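Local coordinates for glucuronan lyase A (Trichoderma reesei, PDB 2ZZJ), which probably cleaves beta-1,4-linked glucuronan within the chain, as an endo-acting polysaccharide lyase of family 20, and carries a bound calcium ion, at residues 78-83 / 215-220; 116-121 / 140-145; 150-155 / 171-176. All blocks are in the same frame, centred on the assembly; numbering follows the deposited sequence.

Interaction 1: residues 78-83 / 215-220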
loop_
_atom_site.group_PDB
_atom_site.type_symbol
_atom_site.label_atom_id
_atom_site.label_comp_id
_atom_site.label_asym_id
_atom_site.label_seq_id
_atom_site.Cartn_x
_atom_site.Cartn_y
_atom_site.Cartn_z
ATOM N N GLU A 78 -18.219 -3.205 6.006
ATOM C CA GLU A 78 -19.198 -2.271 6.555
ATOM C C GLU A 78 -19.125 -2.165 8.099
ATOM O O GLU A 78 -19.333 -1.095 8.667
ATOM C CB GLU A 78 -20.577 -2.692 6.112
ATOM C CG GLU A 78 -21.611 -1.918 6.913
ATOM C CD GLU A 78 -23.011 -2.166 6.468
ATOM O OE1 GLU A 78 -23.781 -1.208 6.649
ATOM O OE2 GLU A 78 -23.331 -3.280 5.950
ATOM N N ASP A 79 -18.813 -3.277 8.759
ATOM C CA ASP A 79 -18.699 -3.314 10.198
ATOM C C ASP A 79 -17.271 -3.127 10.714
ATOM O O ASP A 79 -16.970 -3.575 11.834
ATOM C CB ASP A 79 -19.269 -4.635 10.711
ATOM C CG ASP A 79 -18.515 -5.850 10.194
ATOM O OD1 ASP A 79 -17.401 -5.710 9.629
ATOM O OD2 ASP A 79 -19.045 -6.955 10.373
ATOM N N TRP A 80 -16.416 -2.473 9.908
ATOM C CA TRP A 80 -15.035 -2.168 10.284
ATOM C C TRP A 80 -15.019 -1.490 11.635
ATOM O O TRP A 80 -15.784 -0.550 11.863
ATOM C CB TRP A 80 -14.352 -1.258 9.237
ATOM C CG TRP A 80 -12.884 -0.980 9.505
ATOM C CD1 TRP A 80 -12.349 0.081 10.197
ATOM C CD2 TRP A 80 -11.763 -1.759 9.039
ATOM N NE1 TRP A 80 -10.971 -0.012 10.224
ATOM C CE2 TRP A 80 -10.585 -1.112 9.500
ATOM C CE3 TRP A 80 -11.643 -2.942 8.281
ATOM C CZ2 TRP A 80 -9.286 -1.613 9.232
ATOM C CZ3 TRP A 80 -10.359 -3.425 8.000
ATOM C CH2 TRP A 80 -9.198 -2.769 8.492
ATOM N N GLN A 81 -14.163 -1.969 12.525
ATOM C CA GLN A 81 -14.068 -1.419 13.881
ATOM C C GLN A 81 -12.873 -0.493 13.883
ATOM O O GLN A 81 -11.712 -0.930 13.946
ATOM C CB GLN A 81 -13.934 -2.571 14.905
ATOM C CG GLN A 81 -14.171 -2.141 16.348
ATOM C CD GLN A 81 -13.911 -3.279 17.314
ATOM O OE1 GLN A 81 -12.845 -3.357 17.922
ATOM N NE2 GLN A 81 -14.842 -4.201 17.396
ATOM N N PHE A 82 -13.139 0.808 13.815
ATOM C CA PHE A 82 -12.067 1.780 13.730
ATOM C C PHE A 82 -11.299 1.764 15.055
ATOM O O PHE A 82 -11.926 1.784 16.152
ATOM C CB PHE A 82 -12.636 3.175 13.380
ATOM C CG PHE A 82 -13.211 3.259 11.996
ATOM C CD1 PHE A 82 -12.375 3.522 10.897
ATOM C CD2 PHE A 82 -14.568 3.059 11.771
ATOM C CE1 PHE A 82 -12.888 3.588 9.612
ATOM C CE2 PHE A 82 -15.096 3.137 10.496
ATOM C CZ PHE A 82 -14.243 3.388 9.393
ATOM N N GLN A 83 -9.962 1.715 14.945
ATOM C CA GLN A 83 -9.022 1.637 16.063
ATOM C C GLN A 83 -7.759 2.414 15.723
ATOM O O GLN A 83 -7.440 2.601 14.523
ATOM C CB GLN A 83 -8.679 0.168 16.416
ATOM C CG GLN A 83 -9.844 -0.652 16.910
ATOM C CD GLN A 83 -10.352 -0.215 18.295
ATOM O OE1 GLN A 83 -9.788 0.677 18.926
ATOM N NE2 GLN A 83 -11.405 -0.859 18.760
ATOM N N GLY A 215 -10.856 -9.118 15.676
ATOM C CA GLY A 215 -9.665 -9.874 15.292
ATOM C C GLY A 215 -9.756 -10.458 13.896
ATOM O O GLY A 215 -8.754 -10.957 13.367
ATOM N N PHE A 216 -10.936 -10.395 13.293
ATOM C CA PHE A 216 -11.116 -10.819 11.915
ATOM C C PHE A 216 -11.373 -9.584 11.060
ATOM O O PHE A 216 -12.442 -8.963 11.150
ATOM C CB PHE A 216 -12.288 -11.786 11.796
ATOM C CG PHE A 216 -12.557 -12.259 10.391
ATOM C CD1 PHE A 216 -11.578 -12.966 9.678
ATOM C CD2 PHE A 216 -13.817 -12.052 9.793
ATOM C CE1 PHE A 216 -11.831 -13.453 8.369
ATOM C CE2 PHE A 216 -14.064 -12.513 8.507
ATOM C CZ PHE A 216 -13.061 -13.204 7.786
ATOM N N ARG A 217 -10.408 -9.263 10.215
ATOM C CA ARG A 217 -10.431 -8.002 9.466
ATOM C C ARG A 217 -10.570 -8.287 7.983
ATOM O O ARG A 217 -9.914 -9.192 7.485
ATOM C CB ARG A 217 -9.154 -7.218 9.732
ATOM C CG ARG A 217 -8.999 -6.704 11.188
ATOM C CD ARG A 217 -9.819 -5.415 11.348
ATOM N NE ARG A 217 -9.893 -4.966 12.742
ATOM C CZ ARG A 217 -10.253 -3.739 13.110
ATOM N NH1 ARG A 217 -10.554 -2.812 12.179
ATOM N NH2 ARG A 217 -10.274 -3.424 14.414
ATOM N N GLN A 218 -11.397 -7.511 7.280
ATOM C CA GLN A 218 -11.651 -7.734 5.841
ATOM C C GLN A 218 -11.562 -6.445 5.023
ATOM O O GLN A 218 -12.167 -5.424 5.388
ATOM C CB GLN A 218 -13.031 -8.332 5.600
ATOM C CG GLN A 218 -13.395 -9.522 6.520
ATOM C CD GLN A 218 -14.807 -9.917 6.333
ATOM O OE1 GLN A 218 -15.682 -9.545 7.121
ATOM N NE2 GLN A 218 -15.057 -10.664 5.280
ATOM N N VAL A 219 -10.834 -6.509 3.905
ATOM C CA VAL A 219 -10.685 -5.367 2.988
ATOM C C VAL A 219 -10.772 -5.939 1.563
ATOM O O VAL A 219 -10.170 -6.998 1.295
ATOM C CB VAL A 219 -9.344 -4.624 3.175
ATOM C CG1 VAL A 219 -9.285 -3.397 2.164
ATOM C CG2 VAL A 219 -9.173 -4.144 4.639
ATOM N N TRP A 220 -11.538 -5.289 0.690
ATOM C CA TRP A 220 -11.687 -5.688 -0.707
ATOM C C TRP A 220 -10.872 -4.736 -1.592
ATOM O O TRP A 220 -10.659 -3.572 -1.203
ATOM C CB TRP A 220 -13.146 -5.630 -1.133
ATOM C CG TRP A 220 -14.017 -6.685 -0.519
ATOM C CD1 TRP A 220 -14.526 -7.804 -1.139
ATOM C CD2 TRP A 220 -14.462 -6.743 0.828
ATOM N NE1 TRP A 220 -15.302 -8.545 -0.243
ATOM C CE2 TRP A 220 -15.268 -7.907 0.966
ATOM C CE3 TRP A 220 -14.266 -5.924 1.941
ATOM C CZ2 TRP A 220 -15.849 -8.264 2.173
ATOM C CZ3 TRP A 220 -14.888 -6.278 3.149
ATOM C CH2 TRP A 220 -15.655 -7.431 3.249
HETATM O O HOH W 1 -15.389 -7.891 9.266
#

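Interaction 2: residues 116-121 / 140-145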
loop_
_atom_site.group_PDB
_atom_site.type_symbol
_atom_site.label_atom_id
_atom_site.label_comp_id
_atom_site.label_asym_id
_atom_site.label_seq_id
_atom_site.Cartn_x
_atom_site.Cartn_y
_atom_site.Cartn_z
ATOM N N ASN A 116 -7.091 4.952 12.945
ATOM C CA ASN A 116 -8.436 5.463 13.286
ATOM C C ASN A 116 -9.274 5.465 12.008
ATOM O O ASN A 116 -9.256 4.463 11.283
ATOM C CB ASN A 116 -8.328 6.861 13.924
ATOM C CG ASN A 116 -7.621 6.815 15.297
ATOM O OD1 ASN A 116 -8.095 6.132 16.202
ATOM N ND2 ASN A 116 -6.508 7.542 15.445
ATOM N N ASN A 117 -9.952 6.571 11.680
ATOM C CA ASN A 117 -10.728 6.591 10.424
ATOM C C ASN A 117 -10.052 7.412 9.329
ATOM O O ASN A 117 -10.702 7.955 8.440
ATOM C CB ASN A 117 -12.172 7.070 10.650
ATOM C CG ASN A 117 -12.245 8.521 11.034
ATOM O OD1 ASN A 117 -11.249 9.124 11.431
ATOM N ND2 ASN A 117 -13.441 9.101 10.914
ATOM N N GLN A 118 -8.736 7.481 9.389
ATOM C CA GLN A 118 -8.005 8.375 8.511
ATOM C C GLN A 118 -7.031 7.603 7.627
ATOM O O GLN A 118 -6.377 6.679 8.110
ATOM C CB GLN A 118 -7.235 9.367 9.373
ATOM C CG GLN A 118 -8.153 10.306 10.183
ATOM C CD GLN A 118 -8.872 11.281 9.258
ATOM O OE1 GLN A 118 -10.094 11.444 9.326
ATOM N NE2 GLN A 118 -8.129 11.855 8.339
ATOM N N LEU A 119 -6.952 7.993 6.351
ATOM C CA LEU A 119 -5.890 7.527 5.444
ATOM C C LEU A 119 -4.583 8.240 5.741
ATOM O O LEU A 119 -4.534 9.482 5.723
ATOM C CB LEU A 119 -6.239 7.832 4.002
ATOM C CG LEU A 119 -5.489 7.089 2.887
ATOM C CD1 LEU A 119 -5.953 5.655 2.840
ATOM C CD2 LEU A 119 -5.712 7.772 1.539
ATOM N N TYR A 120 -3.538 7.459 5.980
ATOM C CA TYR A 120 -2.185 7.967 6.149
ATOM C C TYR A 120 -1.281 7.506 5.004
ATOM O O TYR A 120 -1.478 6.417 4.457
ATOM C CB TYR A 120 -1.590 7.343 7.407
ATOM C CG TYR A 120 -1.921 8.036 8.708
ATOM C CD1 TYR A 120 -0.894 8.387 9.589
ATOM C CD2 TYR A 120 -3.247 8.310 9.065
ATOM C CE1 TYR A 120 -1.166 9.020 10.799
ATOM C CE2 TYR A 120 -3.533 8.946 10.299
ATOM C CZ TYR A 120 -2.476 9.288 11.144
ATOM O OH TYR A 120 -2.747 9.913 12.363
ATOM N N SER A 121 -0.240 8.275 4.685
ATOM C CA SER A 121 0.807 7.736 3.819
ATOM C C SER A 121 2.139 8.273 4.267
ATOM O O SER A 121 2.204 9.002 5.266
ATOM C CB SER A 121 0.555 8.008 2.323
ATOM O OG SER A 121 1.449 7.220 1.524
ATOM N N ARG A 140 2.630 11.567 6.314
ATOM C CA ARG A 140 1.609 12.523 5.963
ATOM C C ARG A 140 0.261 12.004 6.455
ATOM O O ARG A 140 -0.316 11.097 5.822
ATOM C CB ARG A 140 1.605 12.763 4.448
ATOM C CG ARG A 140 2.910 13.417 3.926
ATOM C CD ARG A 140 3.107 14.798 4.590
ATOM N NE ARG A 140 4.246 15.546 4.056
ATOM C CZ ARG A 140 4.881 16.524 4.710
ATOM N NH1 ARG A 140 4.514 16.886 5.952
ATOM N NH2 ARG A 140 5.896 17.137 4.124
ATOM N N PRO A 141 -0.218 12.524 7.610
ATOM C CA PRO A 141 -1.388 11.959 8.235
ATOM C C PRO A 141 -2.667 12.561 7.695
ATOM O O PRO A 141 -2.618 13.591 7.021
ATOM C CB PRO A 141 -1.206 12.371 9.700
ATOM C CG PRO A 141 -0.581 13.746 9.589
ATOM C CD PRO A 141 0.348 13.642 8.413
ATOM N N ASN A 142 -3.788 11.913 7.998
ATOM C CA ASN A 142 -5.121 12.475 7.868
ATOM C C ASN A 142 -5.372 12.996 6.469
ATOM O O ASN A 142 -5.928 14.084 6.293
ATOM C CB ASN A 142 -5.348 13.596 8.910
ATOM C CG ASN A 142 -4.985 13.150 10.313
ATOM O OD1 ASN A 142 -5.437 12.093 10.765
ATOM N ND2 ASN A 142 -4.163 13.947 11.012
ATOM N N LEU A 143 -4.962 12.211 5.475
ATOM C CA LEU A 143 -5.169 12.615 4.082
ATOM C C LEU A 143 -6.628 12.688 3.721
ATOM O O LEU A 143 -7.044 13.530 2.899
ATOM C CB LEU A 143 -4.442 11.672 3.127
ATOM C CG LEU A 143 -2.941 11.518 3.344
ATOM C CD1 LEU A 143 -2.378 10.372 2.518
ATOM C CD2 LEU A 143 -2.268 12.837 2.965
ATOM N N ALA A 144 -7.409 11.783 4.299
ATOM C CA ALA A 144 -8.832 11.711 4.052
ATOM C C ALA A 144 -9.482 10.873 5.108
ATOM O O ALA A 144 -8.910 9.873 5.571
ATOM C CB ALA A 144 -9.138 11.089 2.691
ATOM N N THR A 145 -10.698 11.270 5.463
ATOM C CA THR A 145 -11.589 10.448 6.271
ATOM C C THR A 145 -12.106 9.280 5.434
ATOM O O THR A 145 -12.602 9.446 4.297
ATOM C CB THR A 145 -12.789 11.296 6.800
ATOM O OG1 THR A 145 -12.257 12.399 7.533
ATOM C CG2 THR A 145 -13.624 10.479 7.718
HETATM O O HOH W 2 -2.957 12.831 13.524
#

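Interaction 3: residues 150-155 / 171-176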
loop_
_atom_site.group_PDB
_atom_site.type_symbol
_atom_site.label_atom_id
_atom_site.label_comp_id
_atom_site.label_asym_id
_atom_site.label_seq_id
_atom_site.Cartn_x
_atom_site.Cartn_y
_atom_site.Cartn_z
ATOM N N ALA A 150 -17.863 1.217 1.920
ATOM C CA ALA A 150 -17.948 1.942 0.662
ATOM C C ALA A 150 -16.646 1.813 -0.138
ATOM O O ALA A 150 -15.563 1.929 0.440
ATOM C CB ALA A 150 -18.220 3.430 0.952
ATOM N N TRP A 151 -16.756 1.661 -1.458
ATOM C CA TRP A 151 -15.553 1.650 -2.327
ATOM C C TRP A 151 -14.921 3.028 -2.381
ATOM O O TRP A 151 -15.596 4.037 -2.728
ATOM C CB TRP A 151 -15.893 1.201 -3.743
ATOM C CG TRP A 151 -16.112 -0.276 -3.832
ATOM C CD1 TRP A 151 -17.311 -0.952 -3.851
ATOM C CD2 TRP A 151 -15.091 -1.255 -3.879
ATOM N NE1 TRP A 151 -17.080 -2.303 -3.933
ATOM C CE2 TRP A 151 -15.720 -2.517 -3.955
ATOM C CE3 TRP A 151 -13.684 -1.192 -3.853
ATOM C CZ2 TRP A 151 -14.992 -3.709 -4.014
ATOM C CZ3 TRP A 151 -12.966 -2.363 -3.920
ATOM C CH2 TRP A 151 -13.623 -3.615 -3.997
ATOM N N HIS A 152 -13.639 3.089 -2.061
ATOM C CA HIS A 152 -12.836 4.304 -2.206
ATOM C C HIS A 152 -11.791 4.124 -3.295
ATOM O O HIS A 152 -11.422 3.015 -3.585
ATOM C CB HIS A 152 -12.154 4.632 -0.887
ATOM C CG HIS A 152 -13.135 4.887 0.214
ATOM N ND1 HIS A 152 -14.010 5.960 0.194
ATOM C CD2 HIS A 152 -13.387 4.208 1.359
ATOM C CE1 HIS A 152 -14.764 5.921 1.282
ATOM N NE2 HIS A 152 -14.391 4.885 2.021
ATOM N N ARG A 153 -11.360 5.226 -3.903
ATOM C CA ARG A 153 -10.520 5.179 -5.060
ATOM C C ARG A 153 -9.336 6.073 -4.813
ATOM O O ARG A 153 -9.498 7.275 -4.524
ATOM C CB ARG A 153 -11.290 5.662 -6.321
ATOM C CG ARG A 153 -12.486 4.765 -6.726
ATOM C CD ARG A 153 -13.801 5.135 -6.000
ATOM N NE ARG A 153 -14.251 6.504 -6.275
ATOM C CZ ARG A 153 -15.066 7.194 -5.461
ATOM N NH1 ARG A 153 -15.508 6.648 -4.317
ATOM N NH2 ARG A 153 -15.423 8.437 -5.775
ATOM N N VAL A 154 -8.142 5.497 -4.965
ATOM C CA VAL A 154 -6.891 6.162 -4.602
ATOM C C VAL A 154 -6.063 6.268 -5.870
ATOM O O VAL A 154 -5.953 5.282 -6.631
ATOM C CB VAL A 154 -6.078 5.354 -3.536
ATOM C CG1 VAL A 154 -4.694 5.984 -3.293
ATOM C CG2 VAL A 154 -6.851 5.237 -2.210
ATOM N N VAL A 155 -5.545 7.473 -6.125
ATOM C CA VAL A 155 -4.597 7.677 -7.215
ATOM C C VAL A 155 -3.359 8.357 -6.631
ATOM O O VAL A 155 -3.488 9.337 -5.839
ATOM C CB VAL A 155 -5.170 8.493 -8.386
ATOM C CG1 VAL A 155 -4.074 8.716 -9.473
ATOM C CG2 VAL A 155 -6.418 7.814 -9.008
ATOM N N TRP A 171 -4.755 11.548 -4.681
ATOM C CA TRP A 171 -6.164 11.845 -4.859
ATOM C C TRP A 171 -6.945 10.770 -4.112
ATOM O O TRP A 171 -6.532 9.580 -4.105
ATOM C CB TRP A 171 -6.575 11.752 -6.333
ATOM C CG TRP A 171 -6.192 12.907 -7.187
ATOM C CD1 TRP A 171 -7.016 13.925 -7.623
ATOM C CD2 TRP A 171 -4.905 13.170 -7.735
ATOM N NE1 TRP A 171 -6.300 14.802 -8.406
ATOM C CE2 TRP A 171 -5.008 14.360 -8.503
ATOM C CE3 TRP A 171 -3.678 12.500 -7.688
ATOM C CZ2 TRP A 171 -3.920 14.902 -9.198
ATOM C CZ3 TRP A 171 -2.582 13.042 -8.403
ATOM C CH2 TRP A 171 -2.717 14.241 -9.122
ATOM N N PHE A 172 -8.061 11.169 -3.502
ATOM C CA PHE A 172 -8.950 10.225 -2.795
ATOM C C PHE A 172 -10.380 10.503 -3.264
ATOM O O PHE A 172 -10.846 11.655 -3.193
ATOM C CB PHE A 172 -8.840 10.410 -1.281
ATOM C CG PHE A 172 -9.636 9.408 -0.480
ATOM C CD1 PHE A 172 -9.114 8.136 -0.210
ATOM C CD2 PHE A 172 -10.904 9.734 0.011
ATOM C CE1 PHE A 172 -9.872 7.205 0.532
ATOM C CE2 PHE A 172 -11.649 8.824 0.744
ATOM C CZ PHE A 172 -11.136 7.559 1.009
ATOM N N ASP A 173 -11.055 9.482 -3.767
ATOM C CA ASP A 173 -12.423 9.617 -4.281
ATOM C C ASP A 173 -12.600 10.810 -5.232
ATOM O O ASP A 173 -13.594 11.551 -5.156
ATOM C CB ASP A 173 -13.450 9.652 -3.132
ATOM C CG ASP A 173 -13.506 8.337 -2.373
ATOM O OD1 ASP A 173 -12.788 7.400 -2.778
ATOM O OD2 ASP A 173 -14.281 8.205 -1.413
ATOM N N GLY A 174 -11.619 11.002 -6.099
ATOM C CA GLY A 174 -11.770 11.935 -7.216
ATOM C C GLY A 174 -11.281 13.336 -6.911
ATOM O O GLY A 174 -11.255 14.194 -7.810
ATOM N N ALA A 175 -10.866 13.560 -5.666
ATOM C CA ALA A 175 -10.367 14.858 -5.230
ATOM C C ALA A 175 -8.883 14.819 -4.859
ATOM O O ALA A 175 -8.434 13.882 -4.206
ATOM C CB ALA A 175 -11.212 15.335 -4.055
ATOM N N LYS A 176 -8.115 15.830 -5.280
ATOM C CA LYS A 176 -6.733 15.937 -4.864
ATOM C C LYS A 176 -6.762 16.225 -3.379
ATOM O O LYS A 176 -7.432 17.189 -2.957
ATOM C CB LYS A 176 -6.031 17.085 -5.585
ATOM C CG LYS A 176 -4.522 17.112 -5.403
ATOM C CD LYS A 176 -3.875 18.165 -6.343
ATOM C CE LYS A 176 -3.069 17.469 -7.416
ATOM N NZ LYS A 176 -2.763 18.293 -8.652
HETATM O O HOH W 3 -9.201 9.398 -6.500
HETATM O O HOH W 4 -17.179 7.966 -2.118
#

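Interaction 1: residues 78-83 / 215-220
R217, on strand 216-227 of the beta-jelly roll, lays its side chain across one face of the W80 indole and takes hold of Q81 just beyond it, in the loop between strands 66-76 and 86-95. The R217 and W80 side chains cross at about a right angle, with ring and guanidinium planes 77° apart. This is a cation-pi contact led by R217 NH1, which comes within 3.2 Å of W80 CE2, while R217 CZ stands 4.6 Å from the centroid of the six-membered ring. A bend at chi2 (-81°) brings R217 CD over that same ring, adding a CH-pi contact at 4.1 Å from the centroid. At its end the guanidinium grips a single backbone atom with two nitrogens: Q81 O accepts from R217 NH1 at 2.8 Å, above the carbonyl plane, and from R217 NH2 at 2.9 Å, in the plane and on a lone pair. A third bond, from R217 NE to Q214 O, fixes the rotation of the flat group. An alanine in place of R217 would probably leave Q81 O and Q214 O without their guanidinium donors and open a gap over the indole face. W80 CZ3 packs on V219 CG2. The Q81 amide is held separately, its OE1 accepting from T213 N and from Q83 NE2. A water donates to D79 OD1 at 3.0 Å and to Q218 OE1 at 2.7 Å.

Interaction 2: residues 116-121 / 140-145
R140 N donates to S121 O at 2.8 Å, and S121 N answers with a bond to R140 O at 3.0 Å, making an antiparallel hydrogen-bonded pair in the hairpin of strands 118-126 and 135-145. Two residues along, the pattern slips: L119 O receives L143 N at 2.8 Å, while L119 N donates almost straight to A144 O. The extra residues on the 140-145 side are taken up around N142, whose backbone angles are both positive, and the chain turns a corner at L143. Side chains pack around this irregularity. P141 sits over one face of the Y120 ring in a CH-pi contact, its CB 3.9 Å from the ring centroid. N142 lies beside Y120 and points the same way, its amide plane steeply turned against the ring; a water joins their ends, 3.1 Å from Y120 OH and accepting from N142 ND2 at 3.0 Å. On the other side of the strand, L143 holds CD1 anti to CA (chi2 169°), and that methyl packs on S121 CB at 3.8 Å. S121 OG bonds to M111 O, and R140 NE forms a salt bridge with E180. Strand 118-126 is bordered on its other edge by strand 106-115, whose W113 ring meets Y120, while L119, S121, L143 and A144 pack on strand 166-172 of the other sheet.

Interaction 3: residues 150-155 / 171-176
D173, R153 and W171 bury the most surface in this antiparallel hairpin of strands 152-160 and 166-172, and D173 does most of the polar work. D173 is the second residue of the type I' turn (F172 to A175) that leads from strand 166-172 into strand 175-183, and its carboxylate reaches across to strand 152-160. D173 OD2 accepts from H152 ND1 at 2.8 Å on its syn lone pair; imidazole and carboxylate are nearly coplanar, 17° apart. D173 OD1 meanwhile takes the backbone N of R153, also at 2.8 Å, and D173 N donates in return to R153 O. Bends at chi2 (87°) and chi3 (61°) curl the R153 side chain, and its guanidinium ends up stacked on the carboxylate. The salt bridge from R153 NH1 to D173 OD1, 3.2 Å, is therefore one of charges across faces, with no N-H pointing at the oxygen. R153 NH1 spends a hydrogen on W151 O instead, and NE pairs with D236. F172 backs the histidine, its CZ over one face of the H152 ring, 3.4 Å from ND1. Further along, V155 and W171 form a hydrogen-bonded pair, with V155 CB and W171 CB 4.1 Å apart, and the W171 indole goes on to meet F230 edge-to-face. At the edge of the R153 guanidinium a water accepts from NH1 (3.1 Å) and donates to D173 OD2 (3.0 Å).

Interactions 1 and 3 both reach the sheet that contains strands 152-160 and 216-227, and they touch where W220 CB packs on W151 CH2. Interaction 2 belongs to the other sheet and is a surface contact; the other two are partly buried. Each hairpin contact rests on backbone pairing, but interaction 3 adds a carboxylate that ties the turn after strand 166-172 to strand 152-160, whereas interaction 2 has a shifted register, with a proline of one strand lying on a tyrosine ring of the other. Interaction 1 lacks strand pairing and is carried mainly by one arginine. One place where the sheets meet is A144 and L119 on the F172 ring. Separately, F82, in the loop of interaction 1, touches N117.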